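Local coordinates for peptide ABC transporter, peptide-binding protein (Enterococcus faecalis, PDB 3O6P) that probably binds peptides outside the cell for uptake by an ABC transporter, the piece in hand being one part of a longer solute-binding protein of family 5, at residues Y182-F187 and M217-V222; S166-F171 and N211-I216; G155-D160 and N175-G180. All coordinates share one frame; numbering follows the deposited sequence. Where two conformers were deposited one is given.

How the contacts relate
Contacts 1 and 2 lie side by side, their centres about 8 Å apart, and both draw on helix 202-218: contact 2 uses residues 211-216, contact 1 the C-terminal end just after. Gly221 N to Ile216 O, 2.9 Å, joins them, and the ring of Phe187 from contact 1 packs against the backbone of Leu168, Phe171 and Ala212. Contact 3, centred about 11 Å from contact 2, is tied to it by Trp157 NE1 and Ser166 OG, 3.0 Å apart. Contacts 1 and 3 are about 15 Å apart between centres and follow one another along the chain, 175-180 running into 182-187. None includes a residue of the sodium site, Gln123, Leu126 and Val129.

Contact 1. Residues Y182-F187 and M217-V222; sequences YNNAEF and MGDMGV
The Tyr182 ring has the backbone N of Asn184 over one face, while Phe187 CG and the carboxylate carbon of Asp219 lie at its edge, in plane. With CG anti to the backbone N (chi1 173°), the ring reaches across to the chain leaving helix 202-218, where CE1 comes within 3.3 Å of Gly221 CA. Tyr182 OH donates to Asp219 OD1 at 2.6 Å, on the syn side of a carboxylate turned 73° from the ring. The other oxygen, OD2, accepts from Asn184 ND2 at 2.9 Å; the acceptor lies in the amide plane but is met from well above the carboxylate plane. Asp219 is thus gripped through both oxygens, which limits its rotation. Asn184 has a second task as N-cap of helix 185-195: its OD1 accepts from Phe187 N at 2.9 Å. One amide therefore links the start of that helix to the end of helix 202-218, which closes in a Schellman motif with Met220 as the C-prime residue. Ile216 of helix 202-218 also touches Tyr182, Arg26 of helix 23-31 bonds Asp219 O, and Val222, just before strand 223-228, packs its side chain on Tyr8 and Glu10 of strand 5-11.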
# COMPACT_ATOMS: atom_id res chain seq x y z
N TYR A 182 9.97 -0.32 -3.24
CA TYR A 182 9.83 -1.47 -2.36
C TYR A 182 10.70 -2.57 -2.96
O TYR A 182 10.72 -2.78 -4.18
CB TYR A 182 8.39 -1.93 -2.36
CG TYR A 182 8.13 -3.22 -1.61
CD1 TYR A 182 8.32 -3.28 -0.22
CD2 TYR A 182 7.66 -4.36 -2.28
CE1 TYR A 182 8.04 -4.46 0.48
CE2 TYR A 182 7.37 -5.56 -1.58
CZ TYR A 182 7.55 -5.58 -0.20
OH TYR A 182 7.29 -6.73 0.52
N ASN A 183 11.42 -3.27 -2.09
CA ASN A 183 12.34 -4.29 -2.54
C ASN A 183 12.39 -5.43 -1.54
O ASN A 183 13.12 -5.39 -0.53
CB ASN A 183 13.74 -3.71 -2.80
CG ASN A 183 14.69 -4.71 -3.47
OD1 ASN A 183 14.49 -5.92 -3.41
ND2 ASN A 183 15.72 -4.21 -4.10
N ASN A 184 11.59 -6.45 -1.81
CA ASN A 184 11.53 -7.64 -0.99
C ASN A 184 11.81 -8.82 -1.91
O ASN A 184 11.06 -9.08 -2.86
CB ASN A 184 10.14 -7.72 -0.33
CG ASN A 184 9.97 -8.96 0.55
OD1 ASN A 184 10.15 -10.07 0.10
ND2 ASN A 184 9.59 -8.75 1.81
N ALA A 185 12.90 -9.52 -1.62
CA ALA A 185 13.36 -10.64 -2.44
C ALA A 185 12.32 -11.77 -2.57
O ALA A 185 12.18 -12.36 -3.66
CB ALA A 185 14.71 -11.18 -1.93
N GLU A 186 11.61 -12.08 -1.49
CA GLU A 186 10.56 -13.11 -1.58
C GLU A 186 9.37 -12.64 -2.39
O GLU A 186 8.80 -13.42 -3.17
CB GLU A 186 10.13 -13.58 -0.19
CG GLU A 186 11.10 -14.60 0.36
CD GLU A 186 11.30 -15.74 -0.61
OE1 GLU A 186 12.42 -15.90 -1.15
OE2 GLU A 186 10.33 -16.48 -0.85
N PHE A 187 9.01 -11.37 -2.24
CA PHE A 187 7.94 -10.84 -3.07
C PHE A 187 8.31 -10.99 -4.55
O PHE A 187 7.50 -11.54 -5.35
CB PHE A 187 7.64 -9.38 -2.76
CG PHE A 187 6.47 -8.85 -3.55
CD1 PHE A 187 5.15 -9.07 -3.11
CD2 PHE A 187 6.68 -8.15 -4.74
CE1 PHE A 187 4.07 -8.59 -3.81
CE2 PHE A 187 5.59 -7.66 -5.48
CZ PHE A 187 4.28 -7.89 -5.02
N MSE A 217 1.76 -7.58 2.09
CA MSE A 217 0.94 -7.14 3.22
C MSE A 217 1.61 -7.46 4.54
O MSE A 217 1.44 -6.71 5.53
CB MSE A 217 -0.46 -7.75 3.13
CG MSE A 217 -1.25 -7.11 1.98
SE MSE A 217 -1.61 -5.20 2.19
CE MSE A 217 -0.11 -4.47 1.19
N GLY A 218 2.40 -8.53 4.56
CA GLY A 218 3.09 -8.95 5.79
C GLY A 218 4.19 -8.00 6.23
O GLY A 218 4.47 -7.89 7.42
N ASP A 219 4.84 -7.34 5.27
CA ASP A 219 5.83 -6.31 5.64
C ASP A 219 5.34 -4.90 5.25
O ASP A 219 6.12 -3.98 5.23
CB ASP A 219 7.30 -6.61 5.19
CG ASP A 219 7.52 -6.44 3.71
OD1 ASP A 219 6.52 -6.31 2.96
OD2 ASP A 219 8.71 -6.42 3.29
N MSE A 220 4.04 -4.78 4.95
CA MSE A 220 3.39 -3.52 4.58
C MSE A 220 4.22 -2.68 3.62
O MSE A 220 4.52 -1.51 3.87
CB MSE A 220 2.94 -2.71 5.82
CG MSE A 220 1.89 -1.66 5.54
SE MSE A 220 0.20 -2.42 4.96
CE MSE A 220 -0.26 -3.45 6.54
N GLY A 221 4.54 -3.27 2.47
CA GLY A 221 5.45 -2.61 1.52
C GLY A 221 4.82 -1.41 0.84
O GLY A 221 5.55 -0.51 0.35
N VAL A 222 3.48 -1.42 0.79
CA VAL A 222 2.66 -0.30 0.35
C VAL A 222 1.46 -0.26 1.31
O VAL A 222 1.13 -1.29 1.90
CB VAL A 222 2.22 -0.49 -1.14
CG1 VAL A 222 1.36 -1.75 -1.30
CG2 VAL A 222 1.48 0.74 -1.65

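Contact 2. Residues S166-F171 and N211-I216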
# COMPACT_ATOMS: atom_id res chain seq x y z
N SER A 166 -2.05 -8.08 -12.07
CA SER A 166 -2.15 -6.69 -12.53
C SER A 166 -1.72 -5.76 -11.40
O SER A 166 -1.06 -4.75 -11.64
CB SER A 166 -3.56 -6.37 -12.97
OG SER A 166 -3.67 -5.05 -13.46
N PHE A 167 -2.11 -6.09 -10.18
CA PHE A 167 -1.73 -5.29 -9.01
C PHE A 167 -0.37 -5.68 -8.45
O PHE A 167 0.44 -4.81 -8.11
CB PHE A 167 -2.79 -5.45 -7.91
CG PHE A 167 -4.09 -4.81 -8.27
CD1 PHE A 167 -4.40 -3.52 -7.79
CD2 PHE A 167 -5.01 -5.47 -9.12
CE1 PHE A 167 -5.58 -2.91 -8.15
CE2 PHE A 167 -6.21 -4.87 -9.45
CZ PHE A 167 -6.49 -3.57 -8.98
N LEU A 168 -0.13 -6.98 -8.35
CA LEU A 168 1.06 -7.46 -7.68
C LEU A 168 2.33 -7.12 -8.47
O LEU A 168 3.35 -6.76 -7.88
CB LEU A 168 0.96 -8.96 -7.41
CG LEU A 168 -0.22 -9.37 -6.53
CD1 LEU A 168 -0.46 -10.88 -6.67
CD2 LEU A 168 0.05 -9.01 -5.04
N ASP A 169 2.25 -7.17 -9.80
CA ASP A 169 3.42 -6.89 -10.63
C ASP A 169 4.00 -5.48 -10.39
O ASP A 169 5.20 -5.26 -10.57
CB ASP A 169 3.10 -7.02 -12.13
CG ASP A 169 2.95 -8.46 -12.60
OD1 ASP A 169 3.33 -9.40 -11.84
OD2 ASP A 169 2.45 -8.65 -13.74
N LEU A 170 3.15 -4.55 -9.96
CA LEU A 170 3.56 -3.17 -9.78
C LEU A 170 4.67 -3.05 -8.77
O LEU A 170 5.42 -2.06 -8.83
CB LEU A 170 2.38 -2.32 -9.29
CG LEU A 170 1.10 -2.36 -10.15
CD1 LEU A 170 -0.01 -1.57 -9.43
CD2 LEU A 170 1.32 -1.81 -11.56
N PHE A 171 4.79 -4.02 -7.85
CA PHE A 171 5.67 -3.86 -6.70
C PHE A 171 6.90 -4.75 -6.74
O PHE A 171 7.65 -4.85 -5.78
CB PHE A 171 4.90 -3.93 -5.37
CG PHE A 171 3.88 -2.84 -5.27
CD1 PHE A 171 4.29 -1.53 -5.01
CD2 PHE A 171 2.55 -3.09 -5.56
CE1 PHE A 171 3.37 -0.49 -4.99
CE2 PHE A 171 1.61 -2.06 -5.55
CZ PHE A 171 2.01 -0.75 -5.25
N ASN A 211 0.90 -15.95 -2.27
CA ASN A 211 2.10 -15.71 -1.50
C ASN A 211 2.68 -14.31 -1.68
O ASN A 211 3.17 -13.71 -0.71
CB ASN A 211 3.14 -16.81 -1.75
CG ASN A 211 2.85 -18.07 -0.96
OD1 ASN A 211 2.49 -18.00 0.21
ND2 ASN A 211 3.03 -19.24 -1.60
N ALA A 212 2.60 -13.80 -2.91
CA ALA A 212 3.02 -12.41 -3.18
C ALA A 212 2.18 -11.43 -2.38
O ALA A 212 2.71 -10.56 -1.67
CB ALA A 212 2.94 -12.09 -4.67
N GLU A 213 0.85 -11.57 -2.46
CA GLU A 213 -0.04 -10.68 -1.68
C GLU A 213 0.30 -10.76 -0.19
O GLU A 213 0.42 -9.74 0.47
CB GLU A 213 -1.52 -11.09 -1.91
CG GLU A 213 -2.54 -10.44 -0.96
CD GLU A 213 -3.02 -9.03 -1.35
OE1 GLU A 213 -2.76 -8.55 -2.47
OE2 GLU A 213 -3.69 -8.40 -0.49
N LYS A 214 0.42 -11.97 0.34
CA LYS A 214 0.68 -12.13 1.78
C LYS A 214 2.05 -11.57 2.14
O LYS A 214 2.26 -11.11 3.27
CB LYS A 214 0.56 -13.59 2.23
CG LYS A 214 -0.88 -14.11 2.11
CD LYS A 214 -1.11 -15.43 2.79
CE LYS A 214 -0.59 -16.59 2.06
NZ LYS A 214 -1.05 -17.86 2.80
N THR A 215 2.99 -11.60 1.20
CA THR A 215 4.33 -11.08 1.51
C THR A 215 4.33 -9.55 1.62
O THR A 215 4.80 -9.00 2.61
CB THR A 215 5.34 -11.52 0.44
OG1 THR A 215 5.41 -12.96 0.43
CG2 THR A 215 6.74 -10.95 0.75
N ILE A 216 3.77 -8.88 0.63
CA ILE A 216 3.75 -7.41 0.67
C ILE A 216 2.85 -6.87 1.78
O ILE A 216 3.17 -5.86 2.39
CB ILE A 216 3.44 -6.78 -0.71
CG1 ILE A 216 3.74 -5.27 -0.69
CG2 ILE A 216 2.02 -7.11 -1.19
CD1 ILE A 216 3.72 -4.64 -2.08
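Leu168 lays its two methyls on helix 202-218, CD1 on Ala212 CB at 4.1 Å and CD2 beside the backbone N of Glu213 at 3.7 Å. Its CG is anti to the carbonyl carbon (chi1 -60°), which turns the fork to the helix; CD2 also lies 3.8 Å from Glu213 OE1. That carboxylate is buried but provided for: bent at chi2 (83°), the chain turns OE2 to Leu53 N and OE1 to Val54 N, so both oxygens accept from backbone amides while the leucine methyl adjoins one of them. One helical turn on, Ile216 extends CD1 to Phe171 CB at 3.6 Å and Phe171 CG at 3.7 Å, crossing the phenylalanine side chain at about a right angle. Leu170 CB lies over one face of the Phe171 ring, 3.7 Å above its plane, and Tyr8 of strand 5-11 meets the ring edge-to-face. No hydrogen bond spans the two segments. This is largely apolar packing: Ala212, Glu213 and Ile216, on one side of helix 202-218, face helix 165-168 and the 3-10 turn after it, in a layer of helices set against the mixed sheet of this part of a family 5 solute-binding protein.

Contact 3. Residues G155-D160 and N175-G180; sequences GGWSAD and NSYNRG
Trp157 and Tyr177 meet as a T-shaped pair, the edge of the indole six-membered ring pointing at the phenol face. The ring centroids are 5.0 Å apart and the planes stand at 68°. Trp157 CZ3 makes the nearest approach, 3.6 Å from Tyr177 CE1, while its CH2 sits 4.0 Å above the phenol plane, offset toward the rim. On the indole side, CG lies anti to the backbone N (chi1 -171°), which carries the benzo end out from strand 152-158 toward the 175-180 loop. The next shell fixes the rings. Trp157 NE1 bonds Ser166 OG, Phe167 meets the indole edge-to-face, and the side chain of Leu170 touches both aromatic residues. Beside it in the sheet, strand 152-158 pairs with strand 5-11 through backbone bonds of Trp157 with Thr6 and Gly155 with Tyr8. Tyr177 rides on a type I turn from Asn175 to Asn178, closed by Asn178 N to Asn175 O at 3.0 Å. Within it Asn175 OD1 accepts from Tyr177 N at 2.8 Å, on a lone pair in the carbonyl plane, forming an Asx turn. Asn178 then bends in an inverse gamma turn, its ND2 bonding Ala172 O and Tyr182 O. Across the two segments there is no hydrogen bond, so the loop meets the strand here through a weakly polar C-H edge against a pi face, at the protein surface.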
# COMPACT_ATOMS: atom_id res chain seq x y z
N GLY A 155 -1.81 7.19 -4.62
CA GLY A 155 -2.25 6.96 -5.99
C GLY A 155 -3.07 5.69 -5.99
O GLY A 155 -3.61 5.30 -4.98
N GLY A 156 -3.19 5.07 -7.13
CA GLY A 156 -3.90 3.82 -7.14
C GLY A 156 -3.78 3.12 -8.46
O GLY A 156 -3.07 3.57 -9.37
N TRP A 157 -4.47 2.01 -8.56
CA TRP A 157 -4.42 1.18 -9.77
C TRP A 157 -5.77 0.57 -10.00
O TRP A 157 -6.43 0.15 -9.04
CB TRP A 157 -3.35 0.08 -9.61
CG TRP A 157 -3.11 -0.66 -10.88
CD1 TRP A 157 -3.59 -1.89 -11.23
CD2 TRP A 157 -2.33 -0.20 -11.98
NE1 TRP A 157 -3.15 -2.22 -12.50
CE2 TRP A 157 -2.38 -1.20 -12.98
CE3 TRP A 157 -1.60 0.98 -12.23
CZ2 TRP A 157 -1.72 -1.08 -14.21
CZ3 TRP A 157 -0.94 1.09 -13.45
CH2 TRP A 157 -1.00 0.08 -14.42
N SER A 158 -6.17 0.53 -11.27
CA SER A 158 -7.43 -0.07 -11.70
C SER A 158 -7.09 -1.15 -12.68
O SER A 158 -6.24 -0.97 -13.56
CB SER A 158 -8.32 0.95 -12.43
OG SER A 158 -8.91 1.88 -11.52
N ALA A 159 -7.81 -2.26 -12.55
CA ALA A 159 -7.57 -3.48 -13.30
C ALA A 159 -8.25 -3.51 -14.68
O ALA A 159 -9.47 -3.58 -14.78
CB ALA A 159 -8.02 -4.67 -12.47
N ASP A 160 -7.46 -3.48 -15.74
CA ASP A 160 -8.04 -3.68 -17.07
C ASP A 160 -8.70 -5.06 -17.21
O ASP A 160 -9.83 -5.15 -17.69
CB ASP A 160 -7.00 -3.42 -18.17
CG ASP A 160 -5.72 -4.24 -17.99
OD1 ASP A 160 -5.36 -4.63 -16.84
OD2 ASP A 160 -5.05 -4.48 -19.02
N ASN A 175 10.03 -2.92 -11.23
CA ASN A 175 8.89 -2.40 -12.01
C ASN A 175 8.86 -0.88 -11.94
O ASN A 175 9.02 -0.28 -10.87
CB ASN A 175 7.56 -3.04 -11.52
CG ASN A 175 6.39 -2.78 -12.47
OD1 ASN A 175 5.86 -1.68 -12.54
ND2 ASN A 175 6.00 -3.80 -13.22
N SER A 176 8.65 -0.23 -13.09
CA SER A 176 8.60 1.23 -13.12
C SER A 176 7.44 1.82 -12.31
O SER A 176 7.54 2.96 -11.87
CB SER A 176 8.57 1.76 -14.55
OG SER A 176 7.40 1.31 -15.22
N TYR A 177 6.36 1.06 -12.10
CA TYR A 177 5.24 1.56 -11.29
C TYR A 177 5.49 1.47 -9.79
O TYR A 177 4.64 1.90 -9.00
CB TYR A 177 3.96 0.81 -11.62
CG TYR A 177 3.45 1.10 -13.00
CD1 TYR A 177 2.68 2.24 -13.25
CD2 TYR A 177 3.73 0.24 -14.06
CE1 TYR A 177 2.21 2.51 -14.55
CE2 TYR A 177 3.26 0.51 -15.35
CZ TYR A 177 2.51 1.63 -15.58
OH TYR A 177 2.06 1.87 -16.86
N ASN A 178 6.63 0.89 -9.39
CA ASN A 178 6.99 0.77 -7.96
C ASN A 178 7.68 2.06 -7.55
O ASN A 178 8.90 2.12 -7.49
CB ASN A 178 7.92 -0.45 -7.81
CG ASN A 178 8.30 -0.76 -6.38
OD1 ASN A 178 7.95 -0.03 -5.42
ND2 ASN A 178 9.06 -1.86 -6.21
N ARG A 179 6.89 3.11 -7.28
CA ARG A 179 7.47 4.44 -7.14
C ARG A 179 8.35 4.57 -5.89
O ARG A 179 9.32 5.34 -5.90
CB ARG A 179 6.37 5.53 -7.07
CG ARG A 179 5.32 5.40 -8.17
CD ARG A 179 5.92 5.55 -9.53
NE ARG A 179 4.84 5.66 -10.50
CZ ARG A 179 5.01 5.70 -11.81
NH1 ARG A 179 6.23 5.65 -12.33
NH2 ARG A 179 3.95 5.80 -12.60
N GLY A 180 7.98 3.85 -4.83
CA GLY A 180 8.72 3.89 -3.56
C GLY A 180 9.92 2.95 -3.56
O GLY A 180 10.72 2.96 -2.63